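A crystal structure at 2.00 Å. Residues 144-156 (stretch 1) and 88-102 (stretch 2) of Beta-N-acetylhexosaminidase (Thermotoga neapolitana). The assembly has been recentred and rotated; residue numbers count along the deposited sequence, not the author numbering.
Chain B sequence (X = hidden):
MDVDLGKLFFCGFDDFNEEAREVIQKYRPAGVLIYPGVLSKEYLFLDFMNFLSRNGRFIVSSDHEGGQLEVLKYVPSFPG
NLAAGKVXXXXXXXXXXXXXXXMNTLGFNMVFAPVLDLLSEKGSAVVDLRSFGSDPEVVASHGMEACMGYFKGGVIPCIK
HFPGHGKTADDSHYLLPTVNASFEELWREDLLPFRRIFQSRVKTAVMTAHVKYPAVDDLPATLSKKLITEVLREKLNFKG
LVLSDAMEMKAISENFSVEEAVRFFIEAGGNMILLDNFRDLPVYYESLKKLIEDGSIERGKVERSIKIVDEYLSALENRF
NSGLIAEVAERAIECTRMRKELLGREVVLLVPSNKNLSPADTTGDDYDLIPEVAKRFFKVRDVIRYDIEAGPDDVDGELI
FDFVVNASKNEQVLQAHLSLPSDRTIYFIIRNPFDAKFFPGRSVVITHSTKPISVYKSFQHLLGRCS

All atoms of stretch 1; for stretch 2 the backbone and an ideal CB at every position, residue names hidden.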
# COMPACT_ATOMS: atom_id res chain seq x y z
N MET B 144 -19.35 16.08 -0.59
CA MET B 144 -19.65 16.01 0.83
C MET B 144 -19.32 14.62 1.39
O MET B 144 -18.75 14.49 2.47
CB MET B 144 -21.11 16.35 1.10
CG MET B 144 -21.44 16.56 2.55
SD MET B 144 -20.78 18.04 3.36
CE MET B 144 -19.40 17.31 4.26
N GLU B 145 -19.72 13.59 0.67
CA GLU B 145 -19.39 12.24 1.07
C GLU B 145 -17.90 12.07 1.18
O GLU B 145 -17.42 11.45 2.13
CB GLU B 145 -19.96 11.23 0.09
CG GLU B 145 -21.43 10.87 0.35
CD GLU B 145 -21.58 9.95 1.58
OE1 GLU B 145 -20.54 9.51 2.15
OE2 GLU B 145 -22.73 9.60 1.93
N ALA B 146 -17.16 12.64 0.23
CA ALA B 146 -15.73 12.50 0.25
C ALA B 146 -15.13 13.14 1.48
O ALA B 146 -14.27 12.54 2.16
CB ALA B 146 -15.11 13.08 -1.00
N CYS B 147 -15.56 14.35 1.77
CA CYS B 147 -15.01 15.05 2.93
C CYS B 147 -15.33 14.33 4.24
O CYS B 147 -14.47 14.26 5.13
CB CYS B 147 -15.54 16.49 2.99
SG CYS B 147 -14.76 17.51 1.73
N MET B 148 -16.56 13.83 4.35
CA MET B 148 -16.99 13.12 5.53
C MET B 148 -16.16 11.82 5.68
O MET B 148 -15.67 11.54 6.76
CB MET B 148 -18.50 12.81 5.46
CG MET B 148 -19.08 12.24 6.75
SD MET B 148 -18.91 13.38 8.17
CE MET B 148 -20.12 14.70 7.78
N GLY B 149 -15.99 11.07 4.60
CA GLY B 149 -15.17 9.87 4.61
C GLY B 149 -13.72 10.13 5.03
O GLY B 149 -13.22 9.42 5.93
N TYR B 150 -13.03 11.05 4.36
CA TYR B 150 -11.64 11.39 4.74
C TYR B 150 -11.57 11.72 6.21
O TYR B 150 -10.69 11.28 6.97
CB TYR B 150 -11.11 12.58 3.95
CG TYR B 150 -10.69 12.26 2.54
CD1 TYR B 150 -9.95 11.12 2.24
CD2 TYR B 150 -11.08 13.11 1.48
CE1 TYR B 150 -9.59 10.83 0.93
CE2 TYR B 150 -10.73 12.85 0.18
CZ TYR B 150 -9.97 11.71 -0.10
OH TYR B 150 -9.60 11.42 -1.41
N PHE B 151 -12.51 12.56 6.62
CA PHE B 151 -12.57 12.99 7.99
C PHE B 151 -12.76 11.82 9.00
O PHE B 151 -12.03 11.71 9.98
CB PHE B 151 -13.69 14.00 8.10
CG PHE B 151 -13.67 14.76 9.34
CD1 PHE B 151 -12.62 15.63 9.59
CD2 PHE B 151 -14.74 14.69 10.24
CE1 PHE B 151 -12.59 16.38 10.75
CE2 PHE B 151 -14.73 15.44 11.40
CZ PHE B 151 -13.65 16.30 11.66
N LYS B 152 -13.74 10.95 8.75
CA LYS B 152 -13.96 9.77 9.56
C LYS B 152 -12.67 8.93 9.62
O LYS B 152 -12.27 8.51 10.69
CB LYS B 152 -15.11 8.92 9.01
CG LYS B 152 -16.57 9.31 9.41
CD LYS B 152 -17.49 8.11 9.02
CE LYS B 152 -19.01 8.23 9.31
NZ LYS B 152 -19.92 9.07 8.47
N GLY B 153 -12.00 8.77 8.48
CA GLY B 153 -10.78 8.01 8.39
C GLY B 153 -9.60 8.61 9.13
O GLY B 153 -8.64 7.91 9.41
N GLY B 154 -9.64 9.90 9.46
CA GLY B 154 -8.53 10.49 10.20
C GLY B 154 -7.68 11.48 9.42
O GLY B 154 -6.52 11.76 9.77
N VAL B 155 -8.21 11.97 8.31
CA VAL B 155 -7.45 12.94 7.55
C VAL B 155 -8.30 14.18 7.25
O VAL B 155 -9.45 14.08 6.82
CB VAL B 155 -6.93 12.25 6.27
CG1 VAL B 155 -6.63 13.17 5.23
CG2 VAL B 155 -5.69 11.44 6.60
N ILE B 156 -7.76 15.36 7.46
CA ILE B 156 -8.51 16.58 7.06
C ILE B 156 -8.47 16.84 5.58
O ILE B 156 -7.42 17.08 5.03
CB ILE B 156 -7.98 17.81 7.77
CG1 ILE B 156 -8.21 17.61 9.26
CG2 ILE B 156 -8.75 19.08 7.33
CD1 ILE B 156 -7.67 18.71 10.05
N UNK B 88 -23.95 5.97 -6.63
CA UNK B 88 -24.31 6.37 -5.28
C UNK B 88 -23.14 6.95 -4.48
O UNK B 88 -22.15 6.25 -4.21
CB UNK B 88 -24.89 5.17 -4.53
N UNK B 89 -23.27 8.23 -4.06
CA UNK B 89 -22.19 8.94 -3.35
C UNK B 89 -21.68 8.23 -2.08
O UNK B 89 -20.51 8.42 -1.67
CB UNK B 89 -22.68 10.34 -2.97
N UNK B 90 -22.52 7.39 -1.49
CA UNK B 90 -22.08 6.61 -0.34
C UNK B 90 -20.80 5.84 -0.62
O UNK B 90 -19.89 5.83 0.20
CB UNK B 90 -23.18 5.64 0.09
N UNK B 91 -20.71 5.23 -1.79
CA UNK B 91 -19.50 4.56 -2.21
C UNK B 91 -18.30 5.51 -2.23
O UNK B 91 -17.18 5.10 -1.93
CB UNK B 91 -19.70 3.94 -3.59
N UNK B 92 -18.51 6.78 -2.57
CA UNK B 92 -17.40 7.74 -2.50
C UNK B 92 -16.93 7.99 -1.05
O UNK B 92 -15.72 8.06 -0.76
CB UNK B 92 -17.82 9.06 -3.14
N UNK B 93 -17.89 8.15 -0.14
CA UNK B 93 -17.56 8.29 1.27
C UNK B 93 -16.79 7.06 1.79
O UNK B 93 -15.81 7.22 2.51
CB UNK B 93 -18.84 8.50 2.09
N UNK B 94 -17.22 5.86 1.41
CA UNK B 94 -16.54 4.62 1.86
C UNK B 94 -15.10 4.55 1.31
O UNK B 94 -14.14 4.22 2.04
CB UNK B 94 -17.33 3.39 1.41
N UNK B 95 -14.92 4.92 0.04
CA UNK B 95 -13.58 4.92 -0.50
C UNK B 95 -12.71 5.94 0.27
O UNK B 95 -11.55 5.69 0.58
CB UNK B 95 -13.61 5.24 -2.00
N UNK B 96 -13.24 7.13 0.51
CA UNK B 96 -12.41 8.15 1.13
C UNK B 96 -12.16 7.80 2.60
O UNK B 96 -11.15 8.17 3.20
CB UNK B 96 -13.07 9.53 1.01
N UNK B 97 -13.08 7.09 3.21
CA UNK B 97 -12.78 6.64 4.57
C UNK B 97 -11.65 5.60 4.60
O UNK B 97 -10.81 5.62 5.51
CB UNK B 97 -14.04 6.06 5.21
N UNK B 98 -11.71 4.66 3.67
CA UNK B 98 -10.70 3.62 3.50
C UNK B 98 -9.34 4.29 3.29
O UNK B 98 -8.35 4.00 4.00
CB UNK B 98 -11.05 2.70 2.33
N UNK B 99 -9.31 5.20 2.31
CA UNK B 99 -8.10 5.89 1.91
C UNK B 99 -7.56 6.71 3.06
O UNK B 99 -6.36 6.69 3.36
CB UNK B 99 -8.36 6.78 0.69
N UNK B 100 -8.45 7.42 3.73
CA UNK B 100 -8.05 8.24 4.83
C UNK B 100 -7.50 7.40 5.99
O UNK B 100 -6.57 7.79 6.68
CB UNK B 100 -9.23 9.09 5.29
N UNK B 101 -8.12 6.26 6.22
CA UNK B 101 -7.73 5.40 7.35
C UNK B 101 -6.30 4.94 7.10
O UNK B 101 -5.41 5.12 7.96
CB UNK B 101 -8.67 4.21 7.51
N UNK B 102 -6.06 4.46 5.88
CA UNK B 102 -4.72 4.06 5.49
C UNK B 102 -3.68 5.20 5.60
O UNK B 102 -2.62 5.00 6.22
CB UNK B 102 -4.76 3.53 4.05

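Two helices run side by side, 144-153 and 89-102, their axes approaching to 6.7 Å with N-to-C directions only 30° apart. So close an approach leaves little room for a side chain where the backbones come nearest, and it decides a few positions of the second helix while leaving others free.

Position 88 lies just before the helix, where the first turn has free NH groups; its ideal CB has nothing of stretch 1 within 5.5 Å. Asp, Asn, Ser or Thr would suit. It is Asp88, whose OD1 accepts from the backbone N of position 90 at 3.0 Å, a capping bond.

At 89, phi is -55° and the ideal CB lies 3.6 Å from Glu145 CG. First-turn geometry favours proline, though other small or medium residues would fit. Pro89 is found; its CB packs 3.7 Å from Glu145 CG.

Position 90 points away, yet its ideal CB is 4.4 Å from Glu145 OE2; a basic or a branched aliphatic residue could serve. Val90 uses CG2, 3.7 Å from Glu145 OE2. Position 91 points away with nothing nearby, leaving the choice free: Phe91.

Position 92 points sideways, near the CB of Glu145 and within range of Ala146, so a small or beta-branched residue suits. Thr92, rotamer m, sets CG2 4.0 Å from Ala146 CB.

Position 93 is stricter. An ideal CB would fall 2.0 Å from Glu145 OE1, a clash with that side chain as placed, so glycine is the natural reading. Gly93 brings its CA to 3.3 Å from Glu145 O, a CA-H...O contact, while Gly93 O lies 3.4 Å from Gly149 CA.

Position 94 points away and takes almost anything: Arg94. At 95 the CB itself finds nothing of stretch 1 nearby, so only a long side chain could reach back. Tyr95 does so, and a water links the two hydroxyls, donating to Tyr95 OH at 3.2 Å and lying 2.7 Å from Tyr150 OH.

Position 96 points toward stretch 1, with its CB 3.4 Å from Ala146 O and the Tyr150 ring alongside. Ala, Ser or Cys would fit. Cys96 places SG over one face of that ring, 3.8 Å from its centroid, and 3.6 Å from Ala146 CB.

Position 97 points sideways, its CB 3.5 Å from Gly149 O, with Lys152 further along; an extended polar or acidic chain suits. Glu97 is extended (t, t), its OE2 3.9 Å from Lys152 CB, and its CA meets Gly149 O at 3.1 Å.

Position 98 points away: Met98. At 99 the CB would lie 4.2 Å from Tyr150 CE1, favouring a small residue at the ring's edge; Ala99 supplies one.

Position 100 points toward stretch 1, where an ideal CB would be tight, 3.1 Å from Tyr150 O. Glycine fits best, and Gly100 lets Gly153 come close; Val155 CG2 packs 3.8 Å from Gly100 O.

Position 101 points sideways, tolerating a long chain. Arg101 brings its CA 3.4 Å from Gly153 O; its NH1 bonds elsewhere in the structure. Position 102 points away: Ile102.

Stretch 2 88-102: DPVFTGRYCEMAGRI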
# COMPACT_ATOMS: atom_id res chain seq x y z
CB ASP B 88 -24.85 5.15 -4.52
CG ASP B 88 -25.48 5.50 -3.18
OD1 ASP B 88 -25.18 6.55 -2.59
OD2 ASP B 88 -26.28 4.68 -2.70
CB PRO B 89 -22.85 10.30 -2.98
CG PRO B 89 -24.31 10.12 -3.21
CD PRO B 89 -24.45 9.09 -4.29
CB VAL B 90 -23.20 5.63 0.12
CG1 VAL B 90 -22.63 4.47 0.93
CG2 VAL B 90 -24.23 6.40 0.89
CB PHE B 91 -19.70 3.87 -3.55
CG PHE B 91 -20.51 2.62 -3.45
CD1 PHE B 91 -19.92 1.44 -2.97
CD2 PHE B 91 -21.85 2.63 -3.74
CE1 PHE B 91 -20.66 0.30 -2.82
CE2 PHE B 91 -22.59 1.50 -3.60
CZ PHE B 91 -21.99 0.30 -3.14
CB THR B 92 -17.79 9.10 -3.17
OG1 THR B 92 -18.21 8.84 -4.53
CG2 THR B 92 -16.65 10.10 -3.10
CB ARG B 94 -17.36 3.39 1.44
CG ARG B 94 -18.75 3.28 2.11
CD ARG B 94 -19.46 1.92 1.87
NE ARG B 94 -20.76 1.88 2.57
CZ ARG B 94 -21.90 1.33 2.09
NH1 ARG B 94 -21.95 0.77 0.88
NH2 ARG B 94 -23.01 1.38 2.83
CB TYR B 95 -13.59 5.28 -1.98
CG TYR B 95 -12.22 5.73 -2.44
CD1 TYR B 95 -11.18 4.82 -2.58
CD2 TYR B 95 -11.95 7.09 -2.65
CE1 TYR B 95 -9.90 5.24 -2.98
CE2 TYR B 95 -10.69 7.51 -3.02
CZ TYR B 95 -9.66 6.58 -3.18
OH TYR B 95 -8.41 7.01 -3.58
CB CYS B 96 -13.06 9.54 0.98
SG CYS B 96 -13.04 10.15 -0.73
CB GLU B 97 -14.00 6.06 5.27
CG GLU B 97 -13.68 5.82 6.74
CD GLU B 97 -14.81 5.16 7.49
OE1 GLU B 97 -15.84 4.80 6.85
OE2 GLU B 97 -14.66 5.03 8.72
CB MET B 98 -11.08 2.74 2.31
CG MET B 98 -10.15 1.55 2.03
SD MET B 98 -10.05 1.07 0.29
CE MET B 98 -9.01 2.39 -0.30
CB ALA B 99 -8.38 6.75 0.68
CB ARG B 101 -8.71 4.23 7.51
CG ARG B 101 -8.72 3.65 8.92
CD ARG B 101 -9.92 2.70 9.16
NE ARG B 101 -10.01 2.27 10.56
CZ ARG B 101 -9.70 1.05 11.03
NH1 ARG B 101 -9.29 0.07 10.22
NH2 ARG B 101 -9.83 0.81 12.34
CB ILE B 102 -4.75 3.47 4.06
CG1 ILE B 102 -5.53 2.16 4.05
CG2 ILE B 102 -3.37 3.22 3.61
CD1 ILE B 102 -5.70 1.51 2.69
O HOH W 1 -7.72 9.58 -1.86
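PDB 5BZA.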